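Local coordinates for protein polyketide synthase/nonribosomal peptide synthetase hybrid RzxB (PDB 5IL6) that probably dehydrates carrier-bound beta-hydroxyacyl intermediates during assembly of the polyketide rhizoxin, the task of its dehydratase domain, at residues 38-43 with 49-54; 62-67 with 109-114; 87-90 with 94-97; 195-200 with 243-248. All coordinates share one frame; numbering follows the deposited sequence.

Contact 1: residues 38-43 with 49-54; sequences SVLAEH and AVLAGA
The imidazole of His43 meets segment 49-54 in two ways, through its face to Ala52 and through ND1 to the backbone oxygen of Val50. Ala52 CA sits over the ring centre, 3.9 Å from the centroid, in a CH-pi contact. The ND1 to Val50 O bond is 3.0 Å long but bent (134° at the hydrogen), and it reaches the carbonyl from above its plane. With CG anti to the backbone N (chi1 -175°), the ring extends across to Ala52 and Val50. The main chains are tied as well, by an almost straight bond of 3.0 Å from Val50 N to His43 O and a longer one of 3.3 Å from Ala52 N to Val39 O. A phenylalanine in place of His43 would probably leave Val50 O without its imidazole donor and the ring with no polar bond to fix its rotation. Packing is tightest where Val39 CG2 and Leu51 CD1 press together at 3.5 Å, their side chains side by side. Toward the partly exposed end it thins, Ala41 CA coming only within 4.1 Å of Ala49 CB. His43 and Ala49 are the outer ends of the antiparallel hairpin formed by strands 43-45 and 48-49. Beyond it, helix 204-212 brings Pro204 to Val39 and Asp208 to His43, consistent with the His-Asp pair of polyketide synthase dehydratases, while helix 53-67 begins just past Ala52.

Contact 2: residues 62-67 with 109-114; sequences AALTDA and GDYRIG
Leu64 reaches from helix 53-67 to Tyr111 and Ile113 of strand 110-118, one branch to each, in the packing of the central helix against the antiparallel sheet that is characteristic of a hotdog fold. Its CD1 lies over one face of the Tyr111 ring, 4.2 Å from the centroid and 16° off the ring normal, a CH-pi contact displaced toward the rim at CD2 and CE2. The other methyl, CD2, meets Ile113 CD1 at 4.1 Å. No hydrogen bond crosses between the segments; the joint is wholly apolar, and these distances are those of ordinary van der Waals contact. Leu64 adopts an unusual first torsion (chi1 -129°), away from the staggered positions, which spreads its two methyls over both strand residues at once. Tyr111 and Ile113 are two apart along the strand and both face the helix, whereas Arg112 between them points away.

Further out, the strand is held in place by its neighbours: Tyr111 and Ile113 bond through their backbones to Ala132 and Ala130 of strand 124-135, and Arg112 and Gly114 to Ser104 and Glu102 of strand 98-105. Ala132 also touches Leu64, so the leucine beds on more than one strand. The tyrosine ring is backed from its own strand end: on the face opposite Leu64 CD1, the carbonyl carbon of Gly109 stands 3.9 Å above the ring plane, likewise offset toward the rim.

Contact 3: residues 87-90 with 94-97; sequences QPFS and ANNG
Asn95 bridges to the segment 87-90 through its amide, which hydrogen-bonds Ser90 and lies beside the ring of Phe89. From CB the side chain turns so that CG stands between the backbone N and the carbonyl carbon (chi1 58°), folding the amide back over its own turn. CG then passes 4.1 Å from Phe89 CE1. One branch, OD1, remains within the loop and accepts from Gly97 N at 2.7 Å, with the donor tilted out of the carbonyl plane; this closes an Asx turn, in the connection that leads from strand 77-85 to strand 98-105 of the hotdog fold. The other branch, ND2, donates to Ser90 O at 2.8 Å, the acceptor lying close to the amide plane and the donor in the plane of the carbonyl. ND2 also approaches Phe89 CE1 obliquely, at 3.5 Å, with the ring and amide planes 30° apart. Beside it the Phe89 ring directs its edge at Gly97, whose O is 3.9 Å from CZ. His127 meets the same ring edge-to-face. The hydroxyl of Ser90 takes no part in the amide contact, for its OG is bonded to Ala49 O.

Contact 4: residues 195-200 with 243-248; sequences ALNSGF and CPASLQ
Asn197 and Ala245 bring the two backbones to 6.0 Å between CA atoms, where a 3-10 segment, 195-197, runs into a type II turn (Asn197 to Phe200) opposite the bend that leads into strand 246-254. The turn is closed by Phe200 N bonding Asn197 O at 3.1 Å, and Gly199 takes its positive-phi position. Across the gap, Asn197 does nearly all the work. With CG anti to the backbone N (chi1 -156°), its amide is carried over to Cys243, and ND2 donates to Cys243 O at 3.0 Å. The bond is well aligned, 167° at the hydrogen, with the acceptor near the amide plane and the donor in the carbonyl plane. A water doubles the link, donating to Asn197 OD1 at 2.6 Å and to Cys243 O at 3.0 Å, so both ends of the amide lead to the same carbonyl. A second water lies within hydrogen-bonding distance of both Phe200 O and Cys243 O, though which of its neighbours it serves is unsettled. The aliphatic part adds a light contact, Asn197 CB standing 4.3 Å from Ala245 CB. A leucine in place of Asn197 would probably cost Cys243 O its direct amide donor and leave the bridging water without its anchor on the turn. Ala245 pairs with Leu191 and Cys243 with Ala201 through the backbone. The arrangement is thus a side-chain amide bonded to a backbone carbonyl, joining two connections at one end of the antiparallel pair 184-190 and 246-254, in what is probably the second of two hotdog units.

Contacts 1, 2 and 3 probably belong to the first hotdog unit and contact 4 to the second, in the double-hotdog arrangement expected of a polyketide synthase dehydratase. Contacts 1 and 2 share helix 53-67, one at its start and the other near its end, with centres 22 Å apart. Contacts 1 and 3 touch directly, through a probable hydrogen bond of 2.9 Å from Leu51 N to Phe89 O. Contacts 1, 2 and 3 are buried: contact 2 is a purely apolar helix-to-sheet joint, contact 1 mixes backbone bonds with a histidine, and contact 3, like contact 4, turns on one asparagine amide that grips a loop carbonyl. Contact 4, only partly buried, is bridged by water as well.

Contact 1: residues 38-43 with 49-54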
loop_
_atom_site.group_PDB
_atom_site.type_symbol
_atom_site.label_atom_id
_atom_site.label_comp_id
_atom_site.label_asym_id
_atom_site.label_seq_id
_atom_site.Cartn_x
_atom_site.Cartn_y
_atom_site.Cartn_z
ATOM N N SER A 38 -0.097 -14.221 2.853
ATOM C CA SER A 38 -1.165 -13.683 2.016
ATOM C C SER A 38 -0.677 -12.512 1.170
ATOM O O SER A 38 -1.080 -12.367 0.009
ATOM C CB SER A 38 -2.343 -13.255 2.889
ATOM O OG SER A 38 -2.821 -14.336 3.673
ATOM N N VAL A 39 0.196 -11.668 1.729
ATOM C CA VAL A 39 0.689 -10.508 0.989
ATOM C C VAL A 39 1.472 -10.919 -0.250
ATOM O O VAL A 39 1.695 -10.092 -1.141
ATOM C CB VAL A 39 1.551 -9.607 1.901
ATOM C CG1 VAL A 39 0.686 -8.939 2.957
ATOM C CG2 VAL A 39 2.684 -10.405 2.548
ATOM N N LEU A 40 1.909 -12.175 -0.325
ATOM C CA LEU A 40 2.568 -12.711 -1.508
ATOM C C LEU A 40 1.665 -13.667 -2.275
ATOM O O LEU A 40 1.380 -13.443 -3.455
ATOM C CB LEU A 40 3.862 -13.423 -1.096
ATOM C CG LEU A 40 5.003 -12.516 -0.639
ATOM C CD1 LEU A 40 5.721 -13.143 0.542
ATOM C CD2 LEU A 40 5.974 -12.269 -1.780
ATOM N N ALA A 41 1.196 -14.730 -1.616
ATOM C CA ALA A 41 0.484 -15.801 -2.306
ATOM C C ALA A 41 -0.836 -15.332 -2.899
ATOM O O ALA A 41 -1.285 -15.876 -3.913
ATOM C CB ALA A 41 0.241 -16.962 -1.342
ATOM N N GLU A 42 -1.486 -14.354 -2.274
ATOM C CA GLU A 42 -2.771 -13.861 -2.749
ATOM C C GLU A 42 -2.629 -12.630 -3.634
ATOM O O GLU A 42 -3.632 -11.972 -3.925
ATOM C CB GLU A 42 -3.681 -13.557 -1.557
ATOM C CG GLU A 42 -3.949 -14.780 -0.692
ATOM C CD GLU A 42 -5.052 -14.555 0.319
ATOM O OE1 GLU A 42 -4.952 -13.589 1.097
ATOM O OE2 GLU A 42 -6.021 -15.346 0.333
ATOM N N HIS A 43 -1.409 -12.312 -4.068
ATOM C CA HIS A 43 -1.132 -11.177 -4.949
ATOM C C HIS A 43 -0.185 -11.672 -6.042
ATOM O O HIS A 43 1.037 -11.574 -5.902
ATOM C CB HIS A 43 -0.534 -10.018 -4.157
ATOM C CG HIS A 43 -0.339 -8.770 -4.959
ATOM N ND1 HIS A 43 0.806 -8.522 -5.684
ATOM C CD2 HIS A 43 -1.141 -7.695 -5.142
ATOM C CE1 HIS A 43 0.700 -7.351 -6.285
ATOM N NE2 HIS A 43 -0.472 -6.827 -5.970
ATOM N N ALA A 49 3.848 -15.043 -7.349
ATOM C CA ALA A 49 3.514 -14.402 -6.085
ATOM C C ALA A 49 4.485 -13.257 -5.839
ATOM O O ALA A 49 5.697 -13.474 -5.718
ATOM C CB ALA A 49 3.567 -15.414 -4.943
ATOM N N VAL A 50 3.958 -12.039 -5.779
ATOM C CA VAL A 50 4.764 -10.831 -5.657
ATOM C C VAL A 50 4.239 -10.024 -4.482
ATOM O O VAL A 50 3.023 -9.907 -4.289
ATOM C CB VAL A 50 4.736 -9.994 -6.953
ATOM C CG1 VAL A 50 5.499 -8.694 -6.777
ATOM C CG2 VAL A 50 5.311 -10.793 -8.116
ATOM N N LEU A 51 5.155 -9.468 -3.696
ATOM C CA LEU A 51 4.762 -8.675 -2.541
ATOM C C LEU A 51 3.991 -7.445 -2.999
ATOM O O LEU A 51 4.483 -6.661 -3.817
ATOM C CB LEU A 51 5.998 -8.264 -1.741
ATOM C CG LEU A 51 5.762 -7.772 -0.312
ATOM C CD1 LEU A 51 5.036 -8.817 0.536
ATOM C CD2 LEU A 51 7.085 -7.378 0.338
ATOM N N ALA A 52 2.780 -7.281 -2.475
ATOM C CA ALA A 52 1.975 -6.119 -2.818
ATOM C C ALA A 52 2.698 -4.838 -2.422
ATOM O O ALA A 52 3.312 -4.755 -1.354
ATOM C CB ALA A 52 0.614 -6.196 -2.126
ATOM N N GLY A 53 2.636 -3.839 -3.303
ATOM C CA GLY A 53 3.252 -2.558 -2.997
ATOM C C GLY A 53 2.774 -1.984 -1.679
ATOM O O GLY A 53 3.546 -1.370 -0.938
ATOM N N ALA A 54 1.493 -2.189 -1.360
ATOM C CA ALA A 54 0.956 -1.713 -0.090
ATOM C C ALA A 54 1.726 -2.286 1.089
ATOM O O ALA A 54 1.898 -1.607 2.108
ATOM C CB ALA A 54 -0.524 -2.078 0.026
#

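Contact 2: residues 62-67 with 109-114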
loop_
_atom_site.group_PDB
_atom_site.type_symbol
_atom_site.label_atom_id
_atom_site.label_comp_id
_atom_site.label_asym_id
_atom_site.label_seq_id
_atom_site.Cartn_x
_atom_site.Cartn_y
_atom_site.Cartn_z
ATOM N N ALA A 62 5.625 0.283 10.208
ATOM C CA ALA A 62 6.033 -0.525 11.353
ATOM C C ALA A 62 7.455 -0.186 11.787
ATOM O O ALA A 62 7.739 -0.077 12.984
ATOM C CB ALA A 62 5.917 -2.009 11.014
ATOM N N ALA A 63 8.366 -0.026 10.824
ATOM C CA ALA A 63 9.757 0.262 11.160
ATOM C C ALA A 63 9.881 1.611 11.849
ATOM O O ALA A 63 10.593 1.743 12.851
ATOM C CB ALA A 63 10.619 0.226 9.898
ATOM N N LEU A 64 9.198 2.630 11.325
ATOM C CA LEU A 64 9.262 3.947 11.947
ATOM C C LEU A 64 8.678 3.915 13.352
ATOM O O LEU A 64 9.238 4.510 14.281
ATOM C CB LEU A 64 8.519 4.973 11.093
ATOM C CG LEU A 64 9.288 6.252 10.760
ATOM C CD1 LEU A 64 9.940 6.868 12.002
ATOM C CD2 LEU A 64 10.313 5.952 9.687
ATOM N N THR A 65 7.543 3.235 13.522
ATOM C CA THR A 65 6.916 3.152 14.836
ATOM C C THR A 65 7.847 2.495 15.848
ATOM O O THR A 65 7.921 2.924 17.005
ATOM C CB THR A 65 5.601 2.381 14.731
ATOM O OG1 THR A 65 4.710 3.075 13.847
ATOM C CG2 THR A 65 4.944 2.232 16.103
ATOM N N ASP A 66 8.561 1.446 15.433
ATOM C CA ASP A 66 9.511 0.798 16.330
ATOM C C ASP A 66 10.685 1.720 16.642
ATOM O O ASP A 66 11.093 1.847 17.803
ATOM C CB ASP A 66 10.009 -0.507 15.706
ATOM C CG ASP A 66 10.783 -1.365 16.686
ATOM O OD1 ASP A 66 10.144 -2.007 17.544
ATOM O OD2 ASP A 66 12.028 -1.397 16.602
ATOM N N ALA A 67 11.231 2.381 15.620
ATOM C CA ALA A 67 12.383 3.251 15.832
ATOM C C ALA A 67 12.043 4.432 16.734
ATOM O O ALA A 67 12.930 4.977 17.399
ATOM C CB ALA A 67 12.914 3.743 14.485
ATOM N N GLY A 109 14.416 14.608 12.712
ATOM C CA GLY A 109 13.060 14.393 12.244
ATOM C C GLY A 109 12.922 14.109 10.767
ATOM O O GLY A 109 11.794 14.020 10.272
ATOM N N ASP A 110 14.029 13.960 10.044
ATOM C CA ASP A 110 14.015 13.702 8.604
ATOM C C ASP A 110 14.578 12.303 8.377
ATOM O O ASP A 110 15.795 12.097 8.417
ATOM C CB ASP A 110 14.817 14.767 7.861
ATOM C CG ASP A 110 15.043 14.420 6.402
ATOM O OD1 ASP A 110 14.234 13.657 5.833
ATOM O OD2 ASP A 110 16.031 14.921 5.824
ATOM N N TYR A 111 13.691 11.344 8.129
ATOM C CA TYR A 111 14.059 9.939 8.014
ATOM C C TYR A 111 14.104 9.500 6.555
ATOM O O TYR A 111 13.303 9.951 5.730
ATOM C CB TYR A 111 13.071 9.067 8.789
ATOM C CG TYR A 111 12.793 9.590 10.180
ATOM C CD1 TYR A 111 13.740 9.468 11.191
ATOM C CD2 TYR A 111 11.592 10.224 10.479
ATOM C CE1 TYR A 111 13.494 9.952 12.463
ATOM C CE2 TYR A 111 11.336 10.712 11.747
ATOM C CZ TYR A 111 12.291 10.576 12.736
ATOM O OH TYR A 111 12.040 11.063 14.000
ATOM N N ARG A 112 15.048 8.613 6.250
ATOM C CA ARG A 112 15.220 8.040 4.921
ATOM C C ARG A 112 15.140 6.525 5.028
ATOM O O ARG A 112 15.755 5.930 5.919
ATOM C CB ARG A 112 16.562 8.464 4.312
ATOM C CG ARG A 112 16.764 9.966 4.284
ATOM C CD ARG A 112 15.769 10.644 3.353
ATOM N NE ARG A 112 15.825 12.099 3.470
ATOM C CZ ARG A 112 16.547 12.906 2.696
ATOM N NH1 ARG A 112 17.291 12.420 1.710
ATOM N NH2 ARG A 112 16.514 14.215 2.908
ATOM N N ILE A 113 14.387 5.906 4.120
ATOM C CA ILE A 113 14.165 4.466 4.141
ATOM C C ILE A 113 14.538 3.864 2.793
ATOM O O ILE A 113 14.241 4.436 1.738
ATOM C CB ILE A 113 12.702 4.122 4.484
ATOM C CG1 ILE A 113 12.341 4.682 5.859
ATOM C CG2 ILE A 113 12.485 2.612 4.434
ATOM C CD1 ILE A 113 11.638 6.020 5.798
ATOM N N GLY A 114 15.171 2.706 2.840
ATOM C CA GLY A 114 15.346 1.879 1.656
ATOM C C GLY A 114 15.025 0.439 1.980
ATOM O O GLY A 114 15.394 -0.070 3.036
#

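Contact 3: residues 87-90 with 94-97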
loop_
_atom_site.group_PDB
_atom_site.type_symbol
_atom_site.label_atom_id
_atom_site.label_comp_id
_atom_site.label_asym_id
_atom_site.label_seq_id
_atom_site.Cartn_x
_atom_site.Cartn_y
_atom_site.Cartn_z
ATOM N N GLN A 87 11.690 -2.537 -8.334
ATOM C CA GLN A 87 11.409 -3.877 -8.811
ATOM C C GLN A 87 10.427 -4.566 -7.869
ATOM O O GLN A 87 10.442 -4.317 -6.665
ATOM C CB GLN A 87 12.694 -4.693 -8.891
ATOM C CG GLN A 87 13.939 -3.862 -9.105
ATOM C CD GLN A 87 15.079 -4.668 -9.681
ATOM O OE1 GLN A 87 15.245 -5.847 -9.373
ATOM N NE2 GLN A 87 15.872 -4.032 -10.533
ATOM N N PRO A 88 9.571 -5.441 -8.383
ATOM C CA PRO A 88 8.728 -6.233 -7.488
ATOM C C PRO A 88 9.575 -7.243 -6.732
ATOM O O PRO A 88 10.632 -7.675 -7.201
ATOM C CB PRO A 88 7.742 -6.925 -8.441
ATOM C CG PRO A 88 7.958 -6.273 -9.785
ATOM C CD PRO A 88 9.382 -5.843 -9.780
ATOM N N PHE A 89 9.107 -7.615 -5.546
ATOM C CA PHE A 89 9.812 -8.574 -4.709
ATOM C C PHE A 89 9.081 -9.909 -4.738
ATOM O O PHE A 89 7.878 -9.974 -4.459
ATOM C CB PHE A 89 9.936 -8.083 -3.267
ATOM C CG PHE A 89 10.522 -9.111 -2.342
ATOM C CD1 PHE A 89 11.891 -9.311 -2.289
ATOM C CD2 PHE A 89 9.704 -9.894 -1.543
ATOM C CE1 PHE A 89 12.435 -10.266 -1.446
ATOM C CE2 PHE A 89 10.241 -10.849 -0.699
ATOM C CZ PHE A 89 11.608 -11.035 -0.649
ATOM N N SER A 90 9.813 -10.965 -5.079
ATOM C CA SER A 90 9.328 -12.331 -4.974
ATOM C C SER A 90 10.346 -13.155 -4.205
ATOM O O SER A 90 11.545 -12.858 -4.211
ATOM C CB SER A 90 9.078 -12.962 -6.354
ATOM O OG SER A 90 8.009 -12.320 -7.027
ATOM N N ALA A 94 17.591 -17.339 -4.229
ATOM C CA ALA A 94 18.674 -16.363 -4.169
ATOM C C ALA A 94 18.574 -15.480 -2.933
ATOM O O ALA A 94 19.555 -15.301 -2.202
ATOM C CB ALA A 94 18.648 -15.501 -5.420
ATOM N N ASN A 95 17.396 -14.919 -2.683
ATOM C CA ASN A 95 17.216 -14.026 -1.552
ATOM C C ASN A 95 16.760 -14.750 -0.298
ATOM O O ASN A 95 16.738 -14.137 0.772
ATOM C CB ASN A 95 16.214 -12.914 -1.903
ATOM C CG ASN A 95 14.855 -13.444 -2.332
ATOM O OD1 ASN A 95 14.393 -14.484 -1.856
ATOM N ND2 ASN A 95 14.200 -12.717 -3.229
ATOM N N ASN A 96 16.401 -16.030 -0.403
ATOM C CA ASN A 96 15.978 -16.810 0.754
ATOM C C ASN A 96 14.773 -16.164 1.430
ATOM O O ASN A 96 14.534 -16.357 2.626
ATOM C CB ASN A 96 17.129 -16.984 1.748
ATOM C CG ASN A 96 16.819 -17.986 2.838
ATOM O OD1 ASN A 96 16.238 -19.040 2.585
ATOM N ND2 ASN A 96 17.207 -17.660 4.066
ATOM N N GLY A 97 14.006 -15.393 0.662
ATOM C CA GLY A 97 12.853 -14.701 1.197
ATOM C C GLY A 97 13.177 -13.507 2.061
ATOM O O GLY A 97 12.274 -12.968 2.706
#

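Contact 4: residues 195-200 with 243-248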
loop_
_atom_site.group_PDB
_atom_site.type_symbol
_atom_site.label_atom_id
_atom_site.label_comp_id
_atom_site.label_asym_id
_atom_site.label_seq_id
_atom_site.Cartn_x
_atom_site.Cartn_y
_atom_site.Cartn_z
ATOM N N ALA A 195 -10.608 -10.472 12.618
ATOM C CA ALA A 195 -9.664 -10.701 13.707
ATOM C C ALA A 195 -8.223 -10.514 13.255
ATOM O O ALA A 195 -7.363 -10.152 14.064
ATOM C CB ALA A 195 -9.856 -12.103 14.284
ATOM N N LEU A 196 -7.934 -10.766 11.977
ATOM C CA LEU A 196 -6.568 -10.640 11.483
ATOM C C LEU A 196 -6.090 -9.195 11.429
ATOM O O LEU A 196 -4.918 -8.964 11.113
ATOM C CB LEU A 196 -6.431 -11.293 10.109
ATOM C CG LEU A 196 -6.628 -12.816 10.113
ATOM C CD1 LEU A 196 -6.604 -13.372 8.693
ATOM C CD2 LEU A 196 -5.606 -13.530 11.001
ATOM N N ASN A 197 -6.960 -8.222 11.711
ATOM C CA ASN A 197 -6.504 -6.843 11.835
ATOM C C ASN A 197 -5.652 -6.643 13.081
ATOM O O ASN A 197 -5.013 -5.594 13.216
ATOM C CB ASN A 197 -7.707 -5.894 11.878
ATOM C CG ASN A 197 -7.364 -4.486 11.423
ATOM O OD1 ASN A 197 -6.524 -4.290 10.543
ATOM N ND2 ASN A 197 -8.015 -3.495 12.024
ATOM N N SER A 198 -5.622 -7.628 13.978
ATOM C CA SER A 198 -4.834 -7.528 15.199
ATOM C C SER A 198 -3.359 -7.335 14.874
ATOM O O SER A 198 -2.781 -8.083 14.079
ATOM C CB SER A 198 -5.026 -8.790 16.042
ATOM O OG SER A 198 -4.353 -8.688 17.283
ATOM N N GLY A 199 -2.749 -6.327 15.493
ATOM C CA GLY A 199 -1.342 -6.050 15.306
ATOM C C GLY A 199 -1.020 -5.094 14.179
ATOM O O GLY A 199 0.153 -4.736 14.012
ATOM N N PHE A 200 -2.014 -4.668 13.406
ATOM C CA PHE A 200 -1.819 -3.759 12.285
ATOM C C PHE A 200 -2.466 -2.417 12.598
ATOM O O PHE A 200 -3.642 -2.364 12.974
ATOM C CB PHE A 200 -2.432 -4.326 11.000
ATOM C CG PHE A 200 -1.659 -5.461 10.396
ATOM C CD1 PHE A 200 -0.497 -5.225 9.682
ATOM C CD2 PHE A 200 -2.111 -6.765 10.519
ATOM C CE1 PHE A 200 0.207 -6.268 9.114
ATOM C CE2 PHE A 200 -1.410 -7.811 9.953
ATOM C CZ PHE A 200 -0.251 -7.562 9.249
ATOM N N CYS A 243 -6.664 1.966 11.681
ATOM C CA CYS A 243 -7.731 1.718 10.723
ATOM C C CYS A 243 -8.512 0.474 11.113
ATOM O O CYS A 243 -7.900 -0.575 11.348
ATOM C CB CYS A 243 -7.157 1.551 9.319
ATOM S SG CYS A 243 -6.256 3.003 8.725
ATOM N N PRO A 244 -9.851 0.530 11.202
ATOM C CA PRO A 244 -10.612 -0.684 11.532
ATOM C C PRO A 244 -10.569 -1.713 10.414
ATOM O O PRO A 244 -9.952 -1.484 9.368
ATOM C CB PRO A 244 -12.041 -0.172 11.763
ATOM C CG PRO A 244 -11.977 1.310 11.710
ATOM C CD PRO A 244 -10.724 1.702 11.026
ATOM N N ALA A 245 -11.229 -2.853 10.624
ATOM C CA ALA A 245 -11.251 -3.915 9.626
ATOM C C ALA A 245 -12.198 -3.628 8.469
ATOM O O ALA A 245 -12.182 -4.370 7.483
ATOM C CB ALA A 245 -11.637 -5.241 10.286
ATOM N N SER A 246 -13.022 -2.586 8.568
ATOM C CA SER A 246 -13.920 -2.173 7.498
ATOM C C SER A 246 -13.708 -0.690 7.232
ATOM O O SER A 246 -13.602 0.103 8.171
ATOM C CB SER A 246 -15.386 -2.442 7.862
ATOM O OG SER A 246 -16.258 -2.006 6.833
ATOM N N LEU A 247 -13.642 -0.318 5.954
ATOM C CA LEU A 247 -13.252 1.033 5.580
ATOM C C LEU A 247 -14.061 1.522 4.389
ATOM O O LEU A 247 -14.532 0.734 3.565
ATOM C CB LEU A 247 -11.761 1.102 5.226
ATOM C CG LEU A 247 -10.774 0.832 6.359
ATOM C CD1 LEU A 247 -9.368 0.680 5.808
ATOM C CD2 LEU A 247 -10.825 1.943 7.386
ATOM N N GLN A 248 -14.201 2.843 4.312
ATOM C CA GLN A 248 -14.646 3.536 3.113
ATOM C C GLN A 248 -13.443 4.218 2.479
ATOM O O GLN A 248 -12.587 4.758 3.186
ATOM C CB GLN A 248 -15.712 4.592 3.425
ATOM C CG GLN A 248 -17.019 4.059 3.962
ATOM C CD GLN A 248 -18.004 5.174 4.243
ATOM O OE1 GLN A 248 -18.829 5.512 3.396
ATOM N NE2 GLN A 248 -17.914 5.763 5.431
HETATM O O HOH W 1 -6.318 -2.023 9.212
HETATM O O HOH W 2 -5.971 -1.034 13.294
#